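Local coordinates for protein flavin-dependent monooxygenase, oxygenase subunit HsaA (Mycobacterium tuberculosis, PDB 3AFF) that probably hydroxylates the steroid-derived phenol 3-HSA to the catechol 3,4-DHSA in cholesterol catabolism, as the reduced-flavin- and oxygen-dependent oxygenase of a two-component monooxygenase, at residues Leu13-Asp17 and Glu70-Leu75; Arg162-Phe166 and Glu384-Pro388; Glu374-Val378 and Gly390-Val394. All coordinates share one frame. Where two conformers were deposited one is given. Residues are numbered along the deposited sequence.

Contact 1. Residues Leu13-Asp17 and Glu70-Leu75; sequences LAAID and EATRRL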
loop_
_atom_site.group_PDB
_atom_site.type_symbol
_atom_site.label_atom_id
_atom_site.label_comp_id
_atom_site.label_asym_id
_atom_site.label_seq_id
_atom_site.Cartn_x
_atom_site.Cartn_y
_atom_site.Cartn_z
ATOM N N LEU A 13 15.540 -44.833 -14.849
ATOM C CA LEU A 13 14.907 -44.127 -13.692
ATOM C C LEU A 13 14.272 -45.144 -12.700
ATOM O O LEU A 13 14.524 -45.127 -11.477
ATOM C CB LEU A 13 13.874 -43.106 -14.232
ATOM C CG LEU A 13 13.791 -41.645 -13.767
ATOM C CD1 LEU A 13 15.069 -41.131 -13.119
ATOM C CD2 LEU A 13 13.328 -40.690 -14.853
ATOM N N ALA A 14 13.480 -46.072 -13.266
ATOM C CA ALA A 14 12.898 -47.216 -12.536
ATOM C C ALA A 14 13.912 -48.005 -11.705
ATOM O O ALA A 14 13.663 -48.288 -10.544
ATOM C CB ALA A 14 12.183 -48.153 -13.538
ATOM N N ALA A 15 15.069 -48.311 -12.316
ATOM C CA ALA A 15 16.173 -49.016 -11.680
ATOM C C ALA A 15 16.933 -48.231 -10.599
ATOM O O ALA A 15 17.461 -48.804 -9.655
ATOM C CB ALA A 15 17.135 -49.526 -12.758
ATOM N N ILE A 16 17.021 -46.923 -10.762
ATOM C CA ILE A 16 17.529 -46.028 -9.704
ATOM C C ILE A 16 16.632 -46.102 -8.449
ATOM O O ILE A 16 17.114 -46.194 -7.312
ATOM C CB ILE A 16 17.696 -44.567 -10.272
ATOM C CG1 ILE A 16 19.007 -44.501 -11.090
ATOM C CG2 ILE A 16 17.727 -43.556 -9.155
ATOM C CD1 ILE A 16 19.059 -43.424 -12.144
ATOM N N ASP A 17 15.327 -46.116 -8.667
ATOM C CA ASP A 17 14.415 -46.363 -7.584
ATOM C C ASP A 17 14.752 -47.625 -6.780
ATOM O O ASP A 17 14.779 -47.595 -5.552
ATOM C CB ASP A 17 13.017 -46.446 -8.145
ATOM C CG ASP A 17 12.282 -45.136 -8.043
ATOM O OD1 ASP A 17 12.902 -44.085 -7.667
ATOM O OD2 ASP A 17 11.060 -45.157 -8.321
ATOM N N GLU A 70 15.741 -35.301 -12.548
ATOM C CA GLU A 70 14.872 -36.091 -11.671
ATOM C C GLU A 70 15.584 -37.255 -10.997
ATOM O O GLU A 70 15.456 -37.476 -9.800
ATOM C CB GLU A 70 13.629 -36.608 -12.478
ATOM C CG GLU A 70 12.825 -37.681 -11.771
ATOM C CD GLU A 70 12.131 -37.147 -10.500
ATOM O OE1 GLU A 70 11.803 -38.001 -9.592
ATOM O OE2 GLU A 70 11.977 -35.877 -10.408
ATOM N N ALA A 71 16.326 -38.023 -11.799
ATOM C CA ALA A 71 17.276 -38.995 -11.294
ATOM C C ALA A 71 18.203 -38.501 -10.188
ATOM O O ALA A 71 18.384 -39.194 -9.152
ATOM C CB ALA A 71 18.113 -39.560 -12.520
ATOM N N THR A 72 18.827 -37.335 -10.378
ATOM C CA THR A 72 19.690 -36.786 -9.325
ATOM C C THR A 72 18.924 -36.341 -8.074
ATOM O O THR A 72 19.455 -36.383 -6.955
ATOM C CB THR A 72 20.551 -35.585 -9.851
ATOM O OG1 THR A 72 19.726 -34.433 -10.057
ATOM C CG2 THR A 72 21.231 -35.978 -11.207
ATOM N N ARG A 73 17.713 -35.823 -8.282
ATOM C CA ARG A 73 16.811 -35.419 -7.168
ATOM C C ARG A 73 16.512 -36.631 -6.273
ATOM O O ARG A 73 16.673 -36.566 -5.043
ATOM C CB ARG A 73 15.500 -34.807 -7.727
ATOM C CG ARG A 73 14.613 -34.116 -6.600
ATOM C CD ARG A 73 13.131 -33.918 -7.000
ATOM N NE ARG A 73 12.473 -35.174 -7.369
ATOM C CZ ARG A 73 12.064 -36.084 -6.474
ATOM N NH1 ARG A 73 12.166 -35.869 -5.188
ATOM N NH2 ARG A 73 11.496 -37.209 -6.865
ATOM N N ARG A 74 16.118 -37.746 -6.890
ATOM C CA ARG A 74 15.901 -39.026 -6.160
ATOM C C ARG A 74 17.115 -39.500 -5.403
ATOM O O ARG A 74 17.040 -39.789 -4.184
ATOM C CB ARG A 74 15.456 -40.163 -7.101
ATOM C CG ARG A 74 14.284 -39.819 -7.942
ATOM C CD ARG A 74 13.753 -41.059 -8.763
ATOM N NE ARG A 74 12.646 -40.639 -9.617
ATOM C CZ ARG A 74 11.926 -41.445 -10.405
ATOM N NH1 ARG A 74 12.162 -42.747 -10.458
ATOM N NH2 ARG A 74 10.985 -40.915 -11.161
ATOM N N LEU A 75 18.258 -39.574 -6.079
ATOM C CA LEU A 75 19.488 -39.912 -5.395
ATOM C C LEU A 75 19.800 -39.031 -4.228
ATOM O O LEU A 75 20.257 -39.507 -3.192
ATOM C CB LEU A 75 20.703 -39.915 -6.359
ATOM C CG LEU A 75 20.638 -41.017 -7.431
ATOM C CD1 LEU A 75 21.625 -40.785 -8.685
ATOM C CD2 LEU A 75 20.801 -42.382 -6.792
#

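Contact 2. Residues Arg162-Phe166 and Glu384-Pro388; sequences RPVDF and EFGLP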
loop_
_atom_site.group_PDB
_atom_site.type_symbol
_atom_site.label_atom_id
_atom_site.label_comp_id
_atom_site.label_asym_id
_atom_site.label_seq_id
_atom_site.Cartn_x
_atom_site.Cartn_y
_atom_site.Cartn_z
ATOM N N ARG A 162 48.847 -12.367 -23.153
ATOM C CA ARG A 162 47.536 -11.903 -22.645
ATOM C C ARG A 162 46.398 -12.932 -22.892
ATOM O O ARG A 162 46.476 -13.727 -23.823
ATOM C CB ARG A 162 47.150 -10.590 -23.332
ATOM C CG ARG A 162 46.741 -10.810 -24.805
ATOM C CD ARG A 162 46.001 -9.642 -25.398
ATOM N NE ARG A 162 44.732 -9.341 -24.729
ATOM C CZ ARG A 162 43.973 -8.294 -25.043
ATOM N NH1 ARG A 162 44.380 -7.471 -25.999
ATOM N NH2 ARG A 162 42.831 -8.057 -24.397
ATOM N N PRO A 163 45.300 -12.890 -22.072
ATOM C CA PRO A 163 44.109 -13.726 -22.367
ATOM C C PRO A 163 43.447 -13.419 -23.685
ATOM O O PRO A 163 43.234 -12.265 -24.038
ATOM C CB PRO A 163 43.139 -13.398 -21.219
ATOM C CG PRO A 163 44.029 -12.914 -20.087
ATOM C CD PRO A 163 45.144 -12.146 -20.794
ATOM N N VAL A 164 43.137 -14.455 -24.446
ATOM C CA VAL A 164 42.441 -14.273 -25.727
ATOM C C VAL A 164 41.211 -15.208 -25.821
ATOM O O VAL A 164 40.442 -15.142 -26.803
ATOM C CB VAL A 164 43.409 -14.615 -26.941
ATOM C CG1 VAL A 164 44.621 -13.684 -26.965
ATOM C CG2 VAL A 164 43.787 -16.062 -26.863
ATOM N N ASP A 165 41.038 -16.117 -24.848
ATOM C CA ASP A 165 39.871 -17.056 -24.880
ATOM C C ASP A 165 39.718 -17.660 -23.484
ATOM O O ASP A 165 40.579 -17.458 -22.625
ATOM C CB ASP A 165 40.165 -18.176 -25.893
ATOM C CG ASP A 165 38.882 -18.848 -26.449
ATOM O OD1 ASP A 165 37.760 -18.701 -25.917
ATOM O OD2 ASP A 165 39.022 -19.539 -27.447
ATOM N N PHE A 166 38.647 -18.418 -23.259
ATOM C CA PHE A 166 38.308 -18.979 -21.938
ATOM C C PHE A 166 37.449 -20.243 -22.188
ATOM O O PHE A 166 36.503 -20.214 -23.011
ATOM C CB PHE A 166 37.518 -17.985 -21.070
ATOM C CG PHE A 166 37.387 -18.428 -19.651
ATOM C CD1 PHE A 166 38.228 -17.879 -18.665
ATOM C CD2 PHE A 166 36.483 -19.421 -19.289
ATOM C CE1 PHE A 166 38.132 -18.334 -17.348
ATOM C CE2 PHE A 166 36.380 -19.907 -17.983
ATOM C CZ PHE A 166 37.250 -19.336 -17.005
ATOM N N GLU A 384 36.197 -9.665 -21.247
ATOM C CA GLU A 384 37.126 -9.686 -20.112
ATOM C C GLU A 384 37.663 -11.067 -19.919
ATOM O O GLU A 384 36.922 -12.046 -19.872
ATOM C CB GLU A 384 36.454 -9.231 -18.815
ATOM C CG GLU A 384 36.318 -7.717 -18.765
ATOM C CD GLU A 384 35.010 -7.203 -19.390
ATOM O OE1 GLU A 384 34.312 -7.964 -20.114
ATOM O OE2 GLU A 384 34.688 -6.013 -19.160
ATOM N N PHE A 385 38.985 -11.158 -19.813
ATOM C CA PHE A 385 39.656 -12.459 -19.623
ATOM C C PHE A 385 39.442 -13.567 -20.664
ATOM O O PHE A 385 39.618 -14.749 -20.345
ATOM C CB PHE A 385 39.398 -12.980 -18.206
ATOM C CG PHE A 385 39.556 -11.933 -17.155
ATOM C CD1 PHE A 385 40.835 -11.491 -16.767
ATOM C CD2 PHE A 385 38.420 -11.426 -16.489
ATOM C CE1 PHE A 385 40.956 -10.498 -15.767
ATOM C CE2 PHE A 385 38.514 -10.493 -15.533
ATOM C CZ PHE A 385 39.779 -9.999 -15.136
ATOM N N GLY A 386 39.077 -13.195 -21.897
ATOM C CA GLY A 386 38.781 -14.138 -22.918
ATOM C C GLY A 386 37.375 -14.656 -22.929
ATOM O O GLY A 386 37.019 -15.441 -23.812
ATOM N N LEU A 387 36.558 -14.206 -21.974
ATOM C CA LEU A 387 35.192 -14.689 -21.800
ATOM C C LEU A 387 34.277 -14.213 -22.953
ATOM O O LEU A 387 34.561 -13.173 -23.594
ATOM C CB LEU A 387 34.666 -14.225 -20.426
ATOM C CG LEU A 387 35.122 -15.123 -19.270
ATOM C CD1 LEU A 387 35.098 -14.400 -17.889
ATOM C CD2 LEU A 387 34.354 -16.449 -19.230
ATOM N N PRO A 388 33.163 -14.946 -23.209
ATOM C CA PRO A 388 32.198 -14.487 -24.201
ATOM C C PRO A 388 31.316 -13.397 -23.589
ATOM O O PRO A 388 31.385 -13.196 -22.396
ATOM C CB PRO A 388 31.348 -15.751 -24.470
ATOM C CG PRO A 388 31.509 -16.608 -23.221
ATOM C CD PRO A 388 32.713 -16.171 -22.498
HETATM O O HOH W 1 36.103 -15.698 -26.517
#

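Contact 3. Residues Glu374-Val378 and Gly390-Val394; sequences ERAYV and GDTMV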
loop_
_atom_site.group_PDB
_atom_site.type_symbol
_atom_site.label_atom_id
_atom_site.label_comp_id
_atom_site.label_asym_id
_atom_site.label_seq_id
_atom_site.Cartn_x
_atom_site.Cartn_y
_atom_site.Cartn_z
ATOM N N GLU A 374 30.618 -17.814 -12.238
ATOM C CA GLU A 374 29.738 -17.446 -13.312
ATOM C C GLU A 374 28.711 -16.443 -12.887
ATOM O O GLU A 374 28.134 -15.770 -13.714
ATOM C CB GLU A 374 29.008 -18.650 -13.837
ATOM C CG GLU A 374 29.922 -19.691 -14.392
ATOM C CD GLU A 374 29.188 -20.640 -15.392
ATOM O OE1 GLU A 374 27.896 -20.691 -15.398
ATOM O OE2 GLU A 374 29.953 -21.317 -16.135
ATOM N N ARG A 375 28.465 -16.316 -11.597
ATOM C CA ARG A 375 27.620 -15.217 -11.143
ATOM C C ARG A 375 28.256 -13.887 -11.564
ATOM O O ARG A 375 27.561 -12.912 -11.757
ATOM C CB ARG A 375 27.437 -15.246 -9.619
ATOM C CG ARG A 375 26.737 -16.462 -9.114
ATOM C CD ARG A 375 26.798 -16.518 -7.586
ATOM N NE ARG A 375 26.094 -15.377 -6.985
ATOM C CZ ARG A 375 26.527 -14.691 -5.919
ATOM N NH1 ARG A 375 27.674 -15.018 -5.312
ATOM N NH2 ARG A 375 25.817 -13.658 -5.460
ATOM N N ALA A 376 29.574 -13.830 -11.725
ATOM C CA ALA A 376 30.147 -12.577 -12.155
ATOM C C ALA A 376 30.242 -12.563 -13.673
ATOM O O ALA A 376 30.028 -11.540 -14.290
ATOM C CB ALA A 376 31.496 -12.370 -11.509
ATOM N N TYR A 377 30.541 -13.707 -14.294
ATOM C CA TYR A 377 30.758 -13.716 -15.757
ATOM C C TYR A 377 29.589 -13.112 -16.525
ATOM O O TYR A 377 29.739 -12.465 -17.533
ATOM C CB TYR A 377 31.044 -15.110 -16.320
ATOM C CG TYR A 377 32.238 -15.832 -15.781
ATOM C CD1 TYR A 377 33.237 -15.175 -15.002
ATOM C CD2 TYR A 377 32.413 -17.183 -16.093
ATOM C CE1 TYR A 377 34.337 -15.898 -14.506
ATOM C CE2 TYR A 377 33.481 -17.880 -15.601
ATOM C CZ TYR A 377 34.427 -17.250 -14.810
ATOM O OH TYR A 377 35.422 -18.015 -14.334
ATOM N N VAL A 378 28.404 -13.324 -16.030
ATOM C CA VAL A 378 27.204 -12.791 -16.680
ATOM C C VAL A 378 27.157 -11.221 -16.895
ATOM O O VAL A 378 26.546 -10.677 -17.856
ATOM C CB VAL A 378 26.080 -13.430 -15.844
ATOM C CG1 VAL A 378 25.188 -12.438 -15.079
ATOM C CG2 VAL A 378 25.462 -14.599 -16.544
ATOM N N GLY A 390 28.621 -11.636 -21.659
ATOM C CA GLY A 390 27.970 -12.148 -20.468
ATOM C C GLY A 390 26.534 -12.603 -20.654
ATOM O O GLY A 390 26.111 -13.568 -19.954
ATOM N N ASP A 391 25.782 -11.952 -21.558
ATOM C CA ASP A 391 24.396 -12.404 -21.792
ATOM C C ASP A 391 24.331 -13.818 -22.421
ATOM O O ASP A 391 23.324 -14.514 -22.260
ATOM C CB ASP A 391 23.552 -11.369 -22.562
ATOM C CG ASP A 391 24.103 -11.048 -23.934
ATOM O OD1 ASP A 391 24.687 -11.940 -24.580
ATOM O OD2 ASP A 391 23.939 -9.885 -24.387
ATOM N N THR A 392 25.407 -14.261 -23.104
ATOM C CA THR A 392 25.460 -15.632 -23.665
ATOM C C THR A 392 25.631 -16.694 -22.570
ATOM O O THR A 392 25.269 -17.880 -22.764
ATOM C CB THR A 392 26.564 -15.828 -24.734
ATOM O OG1 THR A 392 27.847 -15.726 -24.108
ATOM C CG2 THR A 392 26.497 -14.791 -25.885
ATOM N N MET A 393 26.138 -16.266 -21.418
ATOM C CA MET A 393 26.374 -17.137 -20.272
ATOM C C MET A 393 25.160 -17.352 -19.365
ATOM O O MET A 393 25.104 -18.280 -18.526
ATOM C CB MET A 393 27.592 -16.599 -19.445
ATOM C CG MET A 393 28.959 -16.710 -20.175
ATOM S SD MET A 393 29.521 -18.432 -20.347
ATOM C CE MET A 393 29.684 -19.056 -18.671
ATOM N N VAL A 394 24.172 -16.475 -19.496
ATOM C CA VAL A 394 23.029 -16.492 -18.597
ATOM C C VAL A 394 22.239 -17.812 -18.688
ATOM O O VAL A 394 22.127 -18.306 -19.830
ATOM C CB VAL A 394 22.099 -15.282 -18.897
ATOM C CG1 VAL A 394 20.787 -15.430 -18.167
ATOM C CG2 VAL A 394 22.795 -13.944 -18.522
#

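Contact 1. Residues Leu13-Asp17 and Glu70-Leu75
Two helical turns run side by side in the same direction, their axes 2° apart in angle and 10.3 Å apart at closest approach, so side chains rather than backbones fill the gap. Arg74, the residue with most surface covered, points its CA-to-CB bond at the other helix; its chi1 is m, and chi2 and chi3 are both t, an extended course that carries the guanidinium across to residues 13-17. There Arg74 NH1 forms a salt bridge with Asp17 OD1 (3.2 Å), and Leu13 lies over one face of the group, Leu13 CG 3.8 Å from Arg74 CZ. On its own helix the same guanidinium is held by Glu70: Arg74 NE donates to Glu70 OE1 at 2.8 Å. Glu70, bent by a p chi2, also accepts from Arg73, with Arg73 NH2 2.9 Å from Glu70 OE1 and Arg73 NE 3.2 Å from Glu70 OE2, so that Asp17, Glu70, Arg73 and Arg74 make one salt-bridge network. Both helices belong to the helical N-terminal domain of the acyl-CoA dehydrogenase fold, which this monooxygenase family shares. Beside the charges lies an apolar seam. Leu13, with chi1 at -132° and off the usual wells, brings CD1 to 3.5 Å from Ala71 CB, and the small Ala71 also receives Ile16, whose CD1 sits 4.0 Å from Ala71 CB. Ile16 CG2 meets Leu75 CD2 at 4.1 Å. Phe49 packs against Ile16, Ala71 and Leu75, while Arg73 makes cation-pi contacts with Tyr250 and Trp294.

Contact 2. Residues Arg162-Phe166 and Glu384-Pro388
Phe166, Gly386 and Phe385 give up the most surface where the loop 384-388 lies against the strand 162-166. The Phe166 ring takes Leu387 on one face, a CH-pi contact with Leu387 CD2 3.9 Å from the ring centroid, and has Phe385 O near its plane at the edge, 3.8 Å from Phe166 CD1. Gly386 meets the strand backbone directly, its CA 3.7 Å from Asp165 CA. A CB here would clash with Asp165 O, and the backbone angles (phi 85°, psi -1°) themselves favour glycine. The strand belongs to the central beta domain of the acyl-CoA dehydrogenase fold, and the loop to the C-terminal tail that folds back onto it. No direct hydrogen bond joins the two: Gly386 O instead makes a CA-H...O contact with Asp165 CA (3.4 Å) and lies 2.9 Å from the oxygen of a water, within hydrogen-bonding reach. Asp165 OD1 accepts from Phe166 N at 2.8 Å and is also hydrogen-bonded to Ser209. Phe385, in a left-handed backbone conformation (phi 58°, psi 23°), meets Pro163 through its backbone, Pro163 CB lying 3.7 Å from Phe385 C. Its ring leads away from the strand and stacks on Phe385 of a second subunit.

Contact 3. Residues Glu374-Val378 and Gly390-Val394
At the C-terminal end of this acyl-CoA dehydrogenase-fold chain, a short helix at 374-377 is followed by a loop and a weakly bonded helical turn at about 390-393. Backbone contacts bring the turns together at Val378 and Gly390, whose CA atoms are 3.9 Å apart: reciprocal CA-H...O contacts run from Gly390 CA to Val378 O (3.3 Å) and from Val378 CA to Gly390 O (3.5 Å). A CB on Gly390 would clash with both Val378 O and Tyr377 O. Among polar groups, Glu374 OE2 touches Met393 CE at 3.4 Å, while the carboxylate is also hydrogen-bonded to Trp233 and salt-bridged to Arg323. The side chain of Glu374 lies about 6 Å from that of Tyr120, a probable FMN-binding residue. Apolar packing does the rest. Met393 CE approaches the edge of the Tyr377 ring, 4.2 Å from Tyr377 CD2, and Val378 CG2 lies 4.1 Å from Met393 CB and 3.4 Å from Val394 CG2.

In the fold
From the N terminus, contact 1 comes first along the chain, closing a span of 52 residues, over half of it helical, by bringing helix 9-33 against helix 65-76. Contact 2 opens later, on strand 162-172 of the beta sheet, and closes 218 residues on, in the tail. Contact 3 begins at 374-378, before contact 2 closes, and ends at 390-394, so the two cross. They touch in space, for example Phe166 CZ with Tyr377 OH at 3.5 Å: contact 2 ties the tail to strand 162-172, and contact 3 folds the tail back on itself, both touching a second subunit. Contact 1 lies on the opposite side of the chain's centre, its nearest atoms about 17 Å from contact 3 and about 23 Å from contact 2.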